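Local coordinates for BRAMP domain protein (Streptomyces davawensis, PDB 5MLD) that replaces the C-8 methyl group of FMN by an amino group taken from glutamate, a step in the biosynthesis of the antibiotic roseoflavin, at residues A2-L8 / G36-V42; D83-T89 / V126-C132; K118-N124 / P207-E213; P157-A161 / F191-T196; A228-N232 / L246-K250. All coordinates share one frame; numbering follows the deposited sequence.

In the fold
The five contacts trace how bonding chemistry changes from the core of a flavodoxin-like domain to its subunit interfaces. Contacts 1 and 2 are parallel strand pairs of one sheet, joined because strand 4-9 also pairs with strand 84-92; contact 2 is buried, contact 1 only partly so. Contact 4, also buried, packs a loop on helix 183-205 about 10 Å from contact 2, centre to centre, and Leu129 N bonds to Ala160 O between them. Contact 3, where a loop meets the start of helix 212-220, is held largely by side-chain bonds to backbone atoms and by a salt bridge. Contact 5, at the surface, combines weak arginine bonds, a water bridge and packing.

Contact 1. Residues A2-L8 / G36-V42; sequences ALKALIL and GIETEVV
Leu3 O and Glu38 N open the pairing of the first two parallel strands in a beta-alpha-beta unit, whose crossover is helix 20-34. Five backbone bonds alternate between the strands. The straightest runs from Ile7 N to Glu40 O, 2.9 Å long with 177° at the hydrogen, and Ala5 N meets Glu38 O at 2.8 Å. Ala5 O and Ile7 O receive Glu40 N and Val42 N in turn. Leu6 and Leu8 bond through their backbones to strand 84-92, making strand 4-9 an interior one; Lys4 pairs with Ile84 there, but its N goes to Asp83 OD2. Nearby, a water accepts from Leu3 N and donates to Gly36 O, the latter at 2.7 Å. Polar side chains look elsewhere: Glu40 forms a salt bridge with Lys78, and Thr39 OG1 bonds to Glu33. With its CG anti to the backbone N (chi1 178°), Leu6 runs next to the Glu40 side chain in the same direction. Its CD1 thereby rests 3.5 Å from Glu40 O and 4.0 Å from Val42 CG2.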
# COMPACT_ATOMS: atom_id res chain seq x y z
N ALA A 2 -19.07 13.58 29.38
CA ALA A 2 -18.59 12.25 29.05
C ALA A 2 -17.79 12.27 27.76
O ALA A 2 -17.91 13.19 26.95
CB ALA A 2 -19.75 11.27 28.95
N LEU A 3 -16.97 11.24 27.57
CA LEU A 3 -16.27 11.07 26.31
C LEU A 3 -17.25 10.74 25.19
O LEU A 3 -18.32 10.16 25.43
CB LEU A 3 -15.23 9.95 26.44
CG LEU A 3 -14.14 10.20 27.48
CD1 LEU A 3 -13.41 8.91 27.70
CD2 LEU A 3 -13.20 11.25 26.95
N LYS A 4 -16.87 11.10 23.97
CA LYS A 4 -17.73 10.91 22.81
C LYS A 4 -16.99 10.15 21.73
O LYS A 4 -15.82 10.44 21.46
CB LYS A 4 -18.20 12.26 22.22
CG LYS A 4 -18.93 13.14 23.21
CD LYS A 4 -19.11 14.53 22.65
CE LYS A 4 -19.39 15.52 23.77
NZ LYS A 4 -20.72 16.18 23.61
N ALA A 5 -17.68 9.20 21.10
CA ALA A 5 -17.17 8.49 19.94
C ALA A 5 -18.00 8.87 18.73
O ALA A 5 -19.23 8.79 18.77
CB ALA A 5 -17.23 6.98 20.16
N LEU A 6 -17.34 9.28 17.66
CA LEU A 6 -18.00 9.65 16.41
C LEU A 6 -17.65 8.58 15.38
O LEU A 6 -16.47 8.36 15.10
CB LEU A 6 -17.55 11.03 15.94
CG LEU A 6 -18.17 11.47 14.61
CD1 LEU A 6 -19.71 11.55 14.72
CD2 LEU A 6 -17.55 12.76 14.16
N ILE A 7 -18.67 7.91 14.85
CA ILE A 7 -18.48 6.84 13.88
C ILE A 7 -18.98 7.34 12.54
O ILE A 7 -20.15 7.70 12.42
CB ILE A 7 -19.21 5.56 14.29
CG1 ILE A 7 -18.82 5.17 15.73
CG2 ILE A 7 -18.90 4.44 13.29
CD1 ILE A 7 -19.64 4.03 16.34
N LEU A 8 -18.10 7.38 11.53
CA LEU A 8 -18.46 7.90 10.21
C LEU A 8 -18.63 6.72 9.27
O LEU A 8 -17.65 6.08 8.89
CB LEU A 8 -17.41 8.87 9.68
CG LEU A 8 -17.11 10.06 10.58
CD1 LEU A 8 -16.05 10.96 9.93
CD2 LEU A 8 -18.39 10.84 10.88
N GLY A 36 -19.58 3.63 28.69
CA GLY A 36 -19.84 4.99 29.11
C GLY A 36 -19.45 6.04 28.10
O GLY A 36 -19.35 7.22 28.44
N ILE A 37 -19.23 5.64 26.85
CA ILE A 37 -18.81 6.57 25.81
C ILE A 37 -19.99 6.79 24.88
O ILE A 37 -20.51 5.84 24.28
CB ILE A 37 -17.57 6.04 25.08
CG1 ILE A 37 -16.44 5.91 26.10
CG2 ILE A 37 -17.18 6.96 23.92
CD1 ILE A 37 -15.10 5.65 25.54
N GLU A 38 -20.46 8.03 24.82
CA GLU A 38 -21.64 8.37 24.03
C GLU A 38 -21.27 8.31 22.56
O GLU A 38 -20.23 8.84 22.15
CB GLU A 38 -22.15 9.76 24.38
CG GLU A 38 -22.27 10.00 25.88
CD GLU A 38 -22.80 11.38 26.20
OE1 GLU A 38 -22.48 12.34 25.46
OE2 GLU A 38 -23.55 11.50 27.19
N THR A 39 -22.11 7.66 21.76
CA THR A 39 -21.80 7.44 20.35
C THR A 39 -22.71 8.27 19.47
O THR A 39 -23.87 8.54 19.80
CB THR A 39 -21.96 5.98 19.96
OG1 THR A 39 -23.32 5.57 20.15
CG2 THR A 39 -21.05 5.12 20.79
N GLU A 40 -22.18 8.66 18.31
CA GLU A 40 -22.97 9.27 17.26
C GLU A 40 -22.53 8.66 15.95
O GLU A 40 -21.32 8.57 15.70
CB GLU A 40 -22.77 10.78 17.23
CG GLU A 40 -23.55 11.47 16.14
CD GLU A 40 -23.53 12.97 16.31
OE1 GLU A 40 -22.65 13.48 17.04
OE2 GLU A 40 -24.40 13.64 15.71
N VAL A 41 -23.47 8.25 15.11
CA VAL A 41 -23.17 7.71 13.79
C VAL A 41 -23.60 8.74 12.76
O VAL A 41 -24.73 9.23 12.80
CB VAL A 41 -23.88 6.37 13.53
CG1 VAL A 41 -23.50 5.82 12.13
CG2 VAL A 41 -23.57 5.35 14.60
N VAL A 42 -22.70 9.08 11.84
CA VAL A 42 -23.00 9.98 10.73
C VAL A 42 -22.71 9.23 9.45
O VAL A 42 -21.63 8.64 9.31
CB VAL A 42 -22.16 11.27 10.82
CG1 VAL A 42 -22.27 12.06 9.53
CG2 VAL A 42 -22.64 12.12 12.00
O HOH W 1 -17.17 8.59 29.27

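Contact 2. Residues D83-T89 / V126-C132; sequences DILVIAT and VAGLLMC. With 8DP (8-demethyl-8-aminoriboflavin-5'-phosphate), chain I.
Thr89 N donates to Leu130 O at 2.8 Å, the shortest of seven backbone bonds that join strands 84-92 and 125-132 in parallel. The bond of Ile87 N to Gly128 O is longer, 3.2 Å, and less straight, 143° at the hydrogen, with the donor tilted 28° from the carbonyl plane. The side chains alternate between two faces. On one, Val86 CG1 meets Leu130 CG at 3.9 Å, the two chains running at a slant, while Ala88 CB abuts Leu130 CB. On the other, Leu129 brings CD1 over to the neighbouring strand, 3.3 Å from Ile87 O and 3.7 Å from Ile87 CB; chi1 of -162° turns CG that way. Thr89 CG2 lies beside Met131 CG, leaving OG1 to accept from Thr97 N. At the C-terminal end Cys132 N bonds to Thr89 O, and Cys132 O comes 3.1 Å from O5 of the bound aminoflavin. The backbone bonds continue to the strand's end, so that Cys132 O is carried to the ligand.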
# COMPACT_ATOMS: atom_id res chain seq x y z
N ASP A 83 -13.89 12.56 21.08
CA ASP A 83 -12.66 12.04 21.66
C ASP A 83 -12.17 10.81 20.91
O ASP A 83 -10.95 10.57 20.86
CB ASP A 83 -12.89 11.73 23.14
CG ASP A 83 -13.51 12.91 23.86
OD1 ASP A 83 -12.74 13.85 24.14
OD2 ASP A 83 -14.74 12.91 24.11
N ILE A 84 -13.09 10.05 20.33
CA ILE A 84 -12.75 8.90 19.50
C ILE A 84 -13.36 9.13 18.12
O ILE A 84 -14.53 9.52 18.02
CB ILE A 84 -13.28 7.59 20.12
CG1 ILE A 84 -12.63 7.30 21.48
CG2 ILE A 84 -12.99 6.43 19.18
CD1 ILE A 84 -13.38 6.29 22.29
N LEU A 85 -12.56 8.91 17.08
CA LEU A 85 -13.03 8.95 15.70
C LEU A 85 -12.91 7.55 15.12
O LEU A 85 -11.81 7.00 15.06
CB LEU A 85 -12.22 9.95 14.86
CG LEU A 85 -12.66 9.97 13.38
CD1 LEU A 85 -14.07 10.53 13.27
CD2 LEU A 85 -11.73 10.78 12.51
N VAL A 86 -14.03 6.94 14.77
CA VAL A 86 -14.02 5.64 14.11
C VAL A 86 -14.43 5.88 12.68
O VAL A 86 -15.59 6.25 12.42
CB VAL A 86 -14.96 4.64 14.78
CG1 VAL A 86 -14.94 3.32 14.01
CG2 VAL A 86 -14.59 4.46 16.26
N ILE A 87 -13.52 5.63 11.74
CA ILE A 87 -13.91 5.60 10.33
C ILE A 87 -14.45 4.20 10.04
O ILE A 87 -13.78 3.20 10.30
CB ILE A 87 -12.74 5.93 9.40
CG1 ILE A 87 -12.13 7.31 9.72
CG2 ILE A 87 -13.19 5.82 7.94
CD1 ILE A 87 -13.05 8.47 9.46
N ALA A 88 -15.67 4.13 9.52
CA ALA A 88 -16.29 2.84 9.22
C ALA A 88 -16.48 2.82 7.71
O ALA A 88 -17.46 3.38 7.20
CB ALA A 88 -17.60 2.66 9.98
N THR A 89 -15.57 2.17 7.01
CA THR A 89 -15.56 2.35 5.58
C THR A 89 -15.71 1.02 4.85
O THR A 89 -15.07 0.02 5.22
CB THR A 89 -14.27 3.06 5.11
OG1 THR A 89 -14.34 3.28 3.70
CG2 THR A 89 -13.00 2.24 5.45
N VAL A 126 -8.30 9.72 19.76
CA VAL A 126 -8.02 8.31 19.52
C VAL A 126 -8.79 7.88 18.28
O VAL A 126 -9.94 8.30 18.10
CB VAL A 126 -8.39 7.44 20.74
CG1 VAL A 126 -8.26 5.97 20.41
CG2 VAL A 126 -7.52 7.80 21.94
N ALA A 127 -8.16 7.08 17.43
CA ALA A 127 -8.77 6.59 16.20
C ALA A 127 -8.95 5.08 16.23
O ALA A 127 -8.10 4.35 16.76
CB ALA A 127 -7.93 6.98 14.97
N GLY A 128 -10.07 4.64 15.67
CA GLY A 128 -10.29 3.24 15.38
C GLY A 128 -10.86 3.10 13.99
O GLY A 128 -11.17 4.09 13.33
N LEU A 129 -11.01 1.86 13.56
CA LEU A 129 -11.38 1.62 12.18
C LEU A 129 -12.32 0.42 12.12
O LEU A 129 -12.05 -0.59 12.77
CB LEU A 129 -10.13 1.38 11.35
CG LEU A 129 -10.16 1.50 9.85
CD1 LEU A 129 -10.63 2.90 9.45
CD2 LEU A 129 -8.75 1.26 9.41
N LEU A 130 -13.43 0.56 11.39
CA LEU A 130 -14.28 -0.56 11.00
C LEU A 130 -14.27 -0.65 9.48
O LEU A 130 -14.46 0.37 8.80
CB LEU A 130 -15.70 -0.39 11.52
CG LEU A 130 -15.88 -0.29 13.04
CD1 LEU A 130 -17.31 0.05 13.37
CD2 LEU A 130 -15.47 -1.60 13.75
N MET A 131 -14.05 -1.85 8.93
CA MET A 131 -13.97 -1.98 7.48
C MET A 131 -14.78 -3.18 7.00
O MET A 131 -14.87 -4.20 7.69
CB MET A 131 -12.52 -2.12 6.99
CG MET A 131 -11.67 -0.88 7.15
SD MET A 131 -9.94 -1.30 6.91
CE MET A 131 -9.57 -2.28 8.35
N CYS A 132 -15.33 -3.06 5.80
CA CYS A 132 -16.09 -4.15 5.20
C CYS A 132 -15.70 -4.25 3.73
O CYS A 132 -15.81 -3.26 3.01
CB CYS A 132 -17.60 -3.91 5.32
SG CYS A 132 -18.46 -5.43 5.09
C4 8DP I . -17.26 -3.66 -1.25
C5 8DP I . -16.96 -4.55 -2.47
C8 8DP I . -17.34 -1.52 -5.44
N3 8DP I . -13.52 -2.78 -4.38
C2 8DP I . -19.31 -3.55 0.30
N2 8DP I . -18.64 -1.04 -5.85
N1 8DP I . -15.76 -3.94 -3.17
C6 8DP I . -15.91 -2.96 -4.09
O6 8DP I . -19.56 -3.58 -2.03
N4 8DP I . -14.33 -5.32 -1.91
C12 8DP I . -14.78 -2.39 -4.72
C13 8DP I . -14.50 -4.34 -2.83
C14 8DP I . -13.38 -3.75 -3.43
C15 8DP I . -12.12 -4.21 -3.05
C16 8DP I . -13.12 -5.71 -1.57
C1 8DP I . -20.47 -2.57 0.51
C3 8DP I . -18.69 -3.14 -1.03
C7 8DP I . -17.21 -2.54 -4.48
C9 8DP I . -16.19 -0.96 -6.05
O1 8DP I . -21.60 -0.29 3.45
P1 8DP I . -21.62 -0.80 1.99
O2 8DP I . -22.96 -1.56 1.72
O3 8DP I . -21.44 0.33 0.99
O4 8DP I . -20.42 -1.87 1.82
O5 8DP I . -18.46 -3.47 1.39
O7 8DP I . -16.38 -3.32 -0.44
C10 8DP I . -16.31 0.13 -7.10
C11 8DP I . -14.94 -1.38 -5.68
O8 8DP I . -10.96 -3.66 -3.60
N5 8DP I . -12.02 -5.17 -2.12
O9 8DP I . -12.91 -6.72 -0.60

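Contact 3. Residues K118-N124 / P207-E213; sequences KQFPLYN and PYTTDLE
The Phe120 ring receives Leu212 CD1 over one face, a CH-pi contact 3.6 Å from the centroid and 6° off the normal. At the edge of the Tyr208 ring lies Asn124 OD1, 3.2 Å from CD2, with amide and ring planes 23° apart; that oxygen accepts from Tyr208 N at 2.8 Å. Tyr208 CB sits at the edge of the Tyr123 ring. Gln119, extended beyond CG, bridges with NE2 two carbonyls near its amide plane: Thr210 O on a lone pair, and Tyr208 O at 2.8 Å from above that carbonyl's plane. Asn124 ND2 donates to Gln119 OE1, steadying the amide's rotation. Lys118 bends at chi2 (-58°) and chi4, bringing NZ to Glu213 OE1 in a 2.7 Å salt bridge, while Lys118 O takes Leu212 N. Asp211 OD1 caps Ala214 N of helix 212-220. The loop before strand 125-132 meets the start of that helix; Tyr123 OH and Thr210 OG1 turn to Asn159 and Asn195 of the second subunit, and Pro236 of the third packs on Phe120 and Leu212.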
# COMPACT_ATOMS: atom_id res chain seq x y z
N LYS A 118 0.27 24.44 21.66
CA LYS A 118 1.25 24.30 20.58
C LYS A 118 1.17 22.90 19.98
O LYS A 118 2.18 22.26 19.65
CB LYS A 118 2.67 24.62 21.06
CG LYS A 118 2.78 25.93 21.82
CD LYS A 118 2.29 27.11 20.99
CE LYS A 118 2.48 28.42 21.73
NZ LYS A 118 3.88 28.59 22.23
N GLN A 119 -0.06 22.40 19.83
CA GLN A 119 -0.32 21.11 19.22
C GLN A 119 -1.35 21.28 18.12
O GLN A 119 -2.12 22.24 18.11
CB GLN A 119 -0.81 20.10 20.26
CG GLN A 119 0.25 19.70 21.27
CD GLN A 119 -0.32 18.96 22.45
OE1 GLN A 119 -1.54 18.82 22.58
NE2 GLN A 119 0.56 18.48 23.33
N PHE A 120 -1.34 20.33 17.17
CA PHE A 120 -2.37 20.32 16.14
C PHE A 120 -3.74 20.13 16.79
O PHE A 120 -3.85 19.58 17.89
CB PHE A 120 -2.08 19.21 15.12
CG PHE A 120 -0.71 19.30 14.49
CD1 PHE A 120 -0.11 20.53 14.23
CD2 PHE A 120 -0.01 18.14 14.17
CE1 PHE A 120 1.17 20.60 13.66
CE2 PHE A 120 1.26 18.20 13.60
CZ PHE A 120 1.85 19.44 13.34
N PRO A 121 -4.81 20.58 16.12
CA PRO A 121 -6.14 20.60 16.76
C PRO A 121 -6.66 19.23 17.17
O PRO A 121 -7.46 19.15 18.11
CB PRO A 121 -7.05 21.22 15.69
CG PRO A 121 -6.15 21.95 14.81
CD PRO A 121 -4.83 21.24 14.81
N LEU A 122 -6.24 18.16 16.50
CA LEU A 122 -6.78 16.83 16.80
C LEU A 122 -5.88 16.02 17.73
O LEU A 122 -6.12 14.83 17.94
CB LEU A 122 -7.04 16.08 15.48
CG LEU A 122 -8.03 16.80 14.56
CD1 LEU A 122 -8.35 16.00 13.31
CD2 LEU A 122 -9.33 17.13 15.30
N TYR A 123 -4.85 16.64 18.29
CA TYR A 123 -4.03 15.98 19.30
C TYR A 123 -4.87 15.50 20.47
O TYR A 123 -5.89 16.09 20.83
CB TYR A 123 -2.94 16.93 19.80
CG TYR A 123 -1.56 16.55 19.27
CD1 TYR A 123 -1.28 16.63 17.92
CD2 TYR A 123 -0.56 16.12 20.13
CE1 TYR A 123 -0.04 16.28 17.43
CE2 TYR A 123 0.68 15.78 19.65
CZ TYR A 123 0.94 15.85 18.30
OH TYR A 123 2.17 15.50 17.80
N ASN A 124 -4.42 14.39 21.07
CA ASN A 124 -5.01 13.73 22.24
C ASN A 124 -6.31 13.01 21.93
O ASN A 124 -7.00 12.58 22.87
CB ASN A 124 -5.21 14.71 23.39
CG ASN A 124 -3.93 15.39 23.72
OD1 ASN A 124 -2.97 14.73 24.11
ND2 ASN A 124 -3.86 16.70 23.50
N PRO A 207 -2.96 14.17 28.83
CA PRO A 207 -2.69 14.47 27.43
C PRO A 207 -1.20 14.62 27.16
O PRO A 207 -0.40 14.85 28.07
CB PRO A 207 -3.43 15.79 27.20
CG PRO A 207 -3.51 16.41 28.56
CD PRO A 207 -3.71 15.25 29.49
N TYR A 208 -0.83 14.48 25.88
CA TYR A 208 0.52 14.84 25.46
C TYR A 208 0.79 16.28 25.86
O TYR A 208 -0.09 17.14 25.75
CB TYR A 208 0.70 14.66 23.94
CG TYR A 208 0.52 13.24 23.46
CD1 TYR A 208 1.56 12.31 23.57
CD2 TYR A 208 -0.69 12.81 22.92
CE1 TYR A 208 1.39 11.00 23.15
CE2 TYR A 208 -0.86 11.51 22.50
CZ TYR A 208 0.17 10.60 22.61
OH TYR A 208 -0.02 9.30 22.20
N THR A 209 1.99 16.53 26.39
CA THR A 209 2.44 17.89 26.71
C THR A 209 3.43 18.41 25.69
O THR A 209 3.97 19.51 25.87
CB THR A 209 3.07 17.94 28.11
OG1 THR A 209 4.17 17.03 28.19
CG2 THR A 209 2.03 17.60 29.17
N THR A 210 3.68 17.65 24.63
CA THR A 210 4.63 18.03 23.59
C THR A 210 4.30 19.41 23.04
O THR A 210 3.15 19.69 22.71
CB THR A 210 4.60 17.01 22.45
OG1 THR A 210 4.76 15.69 22.97
CG2 THR A 210 5.71 17.31 21.44
N ASP A 211 5.32 20.26 22.96
CA ASP A 211 5.23 21.59 22.36
C ASP A 211 5.83 21.49 20.96
O ASP A 211 7.05 21.50 20.79
CB ASP A 211 5.96 22.60 23.24
CG ASP A 211 5.90 24.03 22.71
OD1 ASP A 211 5.71 24.25 21.49
OD2 ASP A 211 6.07 24.95 23.54
N LEU A 212 4.97 21.37 19.94
CA LEU A 212 5.48 21.20 18.58
C LEU A 212 6.20 22.45 18.09
O LEU A 212 7.08 22.36 17.22
CB LEU A 212 4.33 20.86 17.62
CG LEU A 212 3.46 19.69 18.06
CD1 LEU A 212 2.34 19.45 17.03
CD2 LEU A 212 4.28 18.42 18.22
N GLU A 213 5.81 23.62 18.60
CA GLU A 213 6.50 24.85 18.23
C GLU A 213 7.95 24.82 18.72
O GLU A 213 8.87 25.19 17.98
CB GLU A 213 5.76 26.05 18.79
CG GLU A 213 6.35 27.39 18.42
CD GLU A 213 5.49 28.53 18.93
OE1 GLU A 213 5.56 28.83 20.14
OE2 GLU A 213 4.72 29.10 18.12

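Contact 4. Residues P157-A161 / F191-T196; sequences PPNAA and FMVANT
Asn195 ND2 donates to Pro158 O at 2.8 Å and 158°, the one hydrogen bond across this contact. The acceptor lies near the amide plane, whereas the donor stands 51° above the carbonyl plane, so the approach is not on a lone pair. Met192 CA makes a CH contact with Asn159 O at 3.4 Å. Met192 CG, anti to the backbone N (chi1 -174°), comes 3.0 Å from Ala160 O, a tight carbon-to-carbonyl approach. Carbon packing joins Pro157 CG to Thr196 CG2 at 3.6 Å, Pro157 CB to Asn195 CB, and Asn159 CB to Phe191 CB at 4.0 Å. Within the helix, Thr196 OG1 and Thr196 N grip Met192 O from opposite faces of its plane; OG1 also bonds to Tyr32. Across the subunit boundary, Asn159 OD1 and Asn195 ND2 both bond to Tyr123 OH of the second subunit, and Asn195 OD1 to its Thr210. This loop, packed on helix 183-205 beside strand 125-132 of the flavodoxin-like sheet, forms part of the interface with the second subunit.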
# COMPACT_ATOMS: atom_id res chain seq x y z
N PRO A 157 -4.52 2.70 19.43
CA PRO A 157 -4.23 1.62 20.35
C PRO A 157 -3.92 0.35 19.58
O PRO A 157 -4.08 0.32 18.35
CB PRO A 157 -5.53 1.48 21.15
CG PRO A 157 -6.59 1.91 20.19
CD PRO A 157 -5.97 2.91 19.24
N PRO A 158 -3.48 -0.72 20.24
CA PRO A 158 -3.35 -2.00 19.54
C PRO A 158 -4.71 -2.54 19.15
O PRO A 158 -5.73 -2.23 19.77
CB PRO A 158 -2.70 -2.92 20.58
CG PRO A 158 -3.11 -2.32 21.89
CD PRO A 158 -3.08 -0.83 21.65
N ASN A 159 -4.71 -3.33 18.08
CA ASN A 159 -5.90 -4.00 17.59
C ASN A 159 -7.04 -3.00 17.38
O ASN A 159 -8.18 -3.21 17.78
CB ASN A 159 -6.29 -5.14 18.53
CG ASN A 159 -5.15 -6.14 18.71
OD1 ASN A 159 -4.58 -6.26 19.78
ND2 ASN A 159 -4.80 -6.84 17.63
N ALA A 160 -6.70 -1.88 16.75
CA ALA A 160 -7.63 -0.78 16.57
C ALA A 160 -8.47 -0.89 15.31
O ALA A 160 -9.32 -0.02 15.10
CB ALA A 160 -6.87 0.55 16.53
N ALA A 161 -8.25 -1.90 14.46
CA ALA A 161 -8.96 -2.04 13.19
C ALA A 161 -9.70 -3.37 13.15
O ALA A 161 -9.06 -4.43 13.20
CB ALA A 161 -7.99 -1.94 12.01
N PHE A 191 -12.24 -6.08 20.70
CA PHE A 191 -10.88 -5.59 20.97
C PHE A 191 -10.82 -4.08 20.72
O PHE A 191 -10.33 -3.31 21.56
CB PHE A 191 -9.85 -6.27 20.05
CG PHE A 191 -9.60 -7.74 20.30
CD1 PHE A 191 -10.25 -8.44 21.31
CD2 PHE A 191 -8.69 -8.42 19.50
CE1 PHE A 191 -9.99 -9.78 21.51
CE2 PHE A 191 -8.42 -9.77 19.69
CZ PHE A 191 -9.07 -10.45 20.70
N MET A 192 -11.30 -3.66 19.55
CA MET A 192 -11.16 -2.27 19.15
C MET A 192 -11.89 -1.35 20.11
O MET A 192 -11.35 -0.31 20.50
CB MET A 192 -11.68 -2.10 17.73
CG MET A 192 -11.46 -0.73 17.14
SD MET A 192 -12.76 0.45 17.55
CE MET A 192 -14.24 -0.43 17.09
N VAL A 193 -13.12 -1.70 20.49
CA VAL A 193 -13.89 -0.84 21.39
C VAL A 193 -13.22 -0.76 22.76
O VAL A 193 -13.08 0.32 23.35
CB VAL A 193 -15.33 -1.35 21.51
CG1 VAL A 193 -16.08 -0.59 22.63
CG2 VAL A 193 -16.03 -1.16 20.18
N ALA A 194 -12.81 -1.91 23.29
CA ALA A 194 -12.17 -1.92 24.61
C ALA A 194 -10.90 -1.07 24.61
O ALA A 194 -10.67 -0.28 25.54
CB ALA A 194 -11.86 -3.35 25.04
N ASN A 195 -10.09 -1.19 23.57
CA ASN A 195 -8.78 -0.53 23.57
C ASN A 195 -8.89 0.96 23.22
O ASN A 195 -8.23 1.79 23.86
CB ASN A 195 -7.83 -1.23 22.59
CG ASN A 195 -7.37 -2.59 23.07
OD1 ASN A 195 -7.56 -2.96 24.23
ND2 ASN A 195 -6.74 -3.34 22.18
N THR A 196 -9.72 1.34 22.23
CA THR A 196 -9.91 2.77 21.97
C THR A 196 -10.51 3.47 23.18
O THR A 196 -10.17 4.62 23.47
CB THR A 196 -10.79 3.02 20.75
OG1 THR A 196 -12.05 2.35 20.91
CG2 THR A 196 -10.10 2.50 19.51

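Contact 5. Residues A228-N232 / L246-K250; sequences AIRVN and LGEVK
Arg230 N and Gly247 O are bridged by a water, which accepts from the nitrogen at 3.0 Å and donates to the oxygen at 2.8 Å, tying the backbone of one segment to that of the other. The Arg230 side chain adds two weak hydrogen bonds to the carbonyl of Glu248, from NH2 at 3.0 Å and from NE at 3.2 Å. Both are bent, with angles at the hydrogen of 129° and 126°, and both donors share the one acceptor. The arginine gets there because its chain is extended from CG to NE, running past Leu246 and Gly247; CD passes 3.1 Å from Gly247 O and close to Leu246 O. Val249 CA lies over one face of the guanidinium, and Gly247 O is at its edge.

Packing follows on both flanks of this chain. Val249 CG2 touches Arg230 CG at 3.5 Å, the two side chains meeting at a slant, and Val249 CB faces Ala228 CB at 4.1 Å. Toward the other end, Leu246 puts CD1 3.4 Å from Asn232 N and sets CB against Arg230 CB, while Asn232 OD1 turns to Asn234 N. Val249 also packs on Val226 of the third subunit. The contact is thus a C-terminal segment running roughly antiparallel to strand 226-230, whose sheet continues into the third subunit, at the surface and at a tetramer interface.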
# COMPACT_ATOMS: atom_id res chain seq x y z
N ALA A 228 19.47 21.27 -1.51
CA ALA A 228 20.02 21.28 -2.86
C ALA A 228 20.92 20.06 -3.05
O ALA A 228 21.71 19.72 -2.16
CB ALA A 228 20.80 22.57 -3.13
N ILE A 229 20.79 19.41 -4.20
CA ILE A 229 21.64 18.28 -4.57
C ILE A 229 21.87 18.32 -6.07
O ILE A 229 21.00 18.74 -6.83
CB ILE A 229 21.03 16.91 -4.16
CG1 ILE A 229 19.63 16.75 -4.75
CG2 ILE A 229 21.04 16.72 -2.64
CD1 ILE A 229 19.18 15.29 -4.85
N ARG A 230 23.04 17.84 -6.50
CA ARG A 230 23.32 17.68 -7.92
C ARG A 230 22.69 16.40 -8.45
O ARG A 230 22.52 15.41 -7.73
CB ARG A 230 24.83 17.63 -8.17
CG ARG A 230 25.58 18.88 -7.75
CD ARG A 230 27.00 18.87 -8.31
NE ARG A 230 27.82 19.93 -7.73
CZ ARG A 230 27.91 21.15 -8.23
NH1 ARG A 230 27.22 21.48 -9.32
NH2 ARG A 230 28.69 22.05 -7.64
N VAL A 231 22.35 16.42 -9.74
CA VAL A 231 21.70 15.30 -10.41
C VAL A 231 22.61 14.80 -11.52
O VAL A 231 23.16 15.60 -12.29
CB VAL A 231 20.33 15.70 -10.99
CG1 VAL A 231 19.68 14.55 -11.71
CG2 VAL A 231 19.43 16.22 -9.89
N ASN A 232 22.78 13.48 -11.60
CA ASN A 232 23.48 12.87 -12.72
C ASN A 232 22.52 12.83 -13.90
O ASN A 232 21.56 12.05 -13.90
CB ASN A 232 23.99 11.48 -12.35
CG ASN A 232 24.69 10.77 -13.51
OD1 ASN A 232 24.82 11.32 -14.61
ND2 ASN A 232 25.17 9.55 -13.26
N LEU A 246 28.88 13.32 -6.86
CA LEU A 246 28.72 14.32 -7.91
C LEU A 246 29.24 15.69 -7.51
O LEU A 246 29.41 16.55 -8.39
CB LEU A 246 27.25 14.43 -8.32
CG LEU A 246 26.54 13.18 -8.85
CD1 LEU A 246 25.06 13.48 -9.06
CD2 LEU A 246 27.17 12.66 -10.13
N GLY A 247 29.51 15.91 -6.23
CA GLY A 247 29.90 17.21 -5.72
C GLY A 247 28.76 17.91 -5.00
O GLY A 247 27.61 17.82 -5.43
N GLU A 248 29.05 18.59 -3.90
CA GLU A 248 27.98 19.31 -3.23
C GLU A 248 27.69 20.63 -3.95
O GLU A 248 28.45 21.07 -4.82
CB GLU A 248 28.32 19.55 -1.76
CG GLU A 248 29.69 20.15 -1.50
CD GLU A 248 29.94 20.37 -0.02
OE1 GLU A 248 28.99 20.22 0.77
OE2 GLU A 248 31.10 20.68 0.35
N VAL A 249 26.56 21.23 -3.60
CA VAL A 249 26.09 22.47 -4.20
C VAL A 249 26.32 23.61 -3.21
O VAL A 249 26.19 23.43 -2.00
CB VAL A 249 24.60 22.39 -4.58
CG1 VAL A 249 24.16 23.63 -5.36
CG2 VAL A 249 24.31 21.12 -5.36
N LYS A 250 26.67 24.78 -3.74
CA LYS A 250 26.75 26.00 -2.94
C LYS A 250 25.79 27.03 -3.54
O LYS A 250 25.69 27.16 -4.76
CB LYS A 250 28.18 26.55 -2.87
CG LYS A 250 28.80 26.98 -4.20
CD LYS A 250 30.12 27.71 -3.97
CE LYS A 250 29.88 29.06 -3.31
NZ LYS A 250 28.65 29.72 -3.82
O HOH W 2 25.05 17.27 -4.37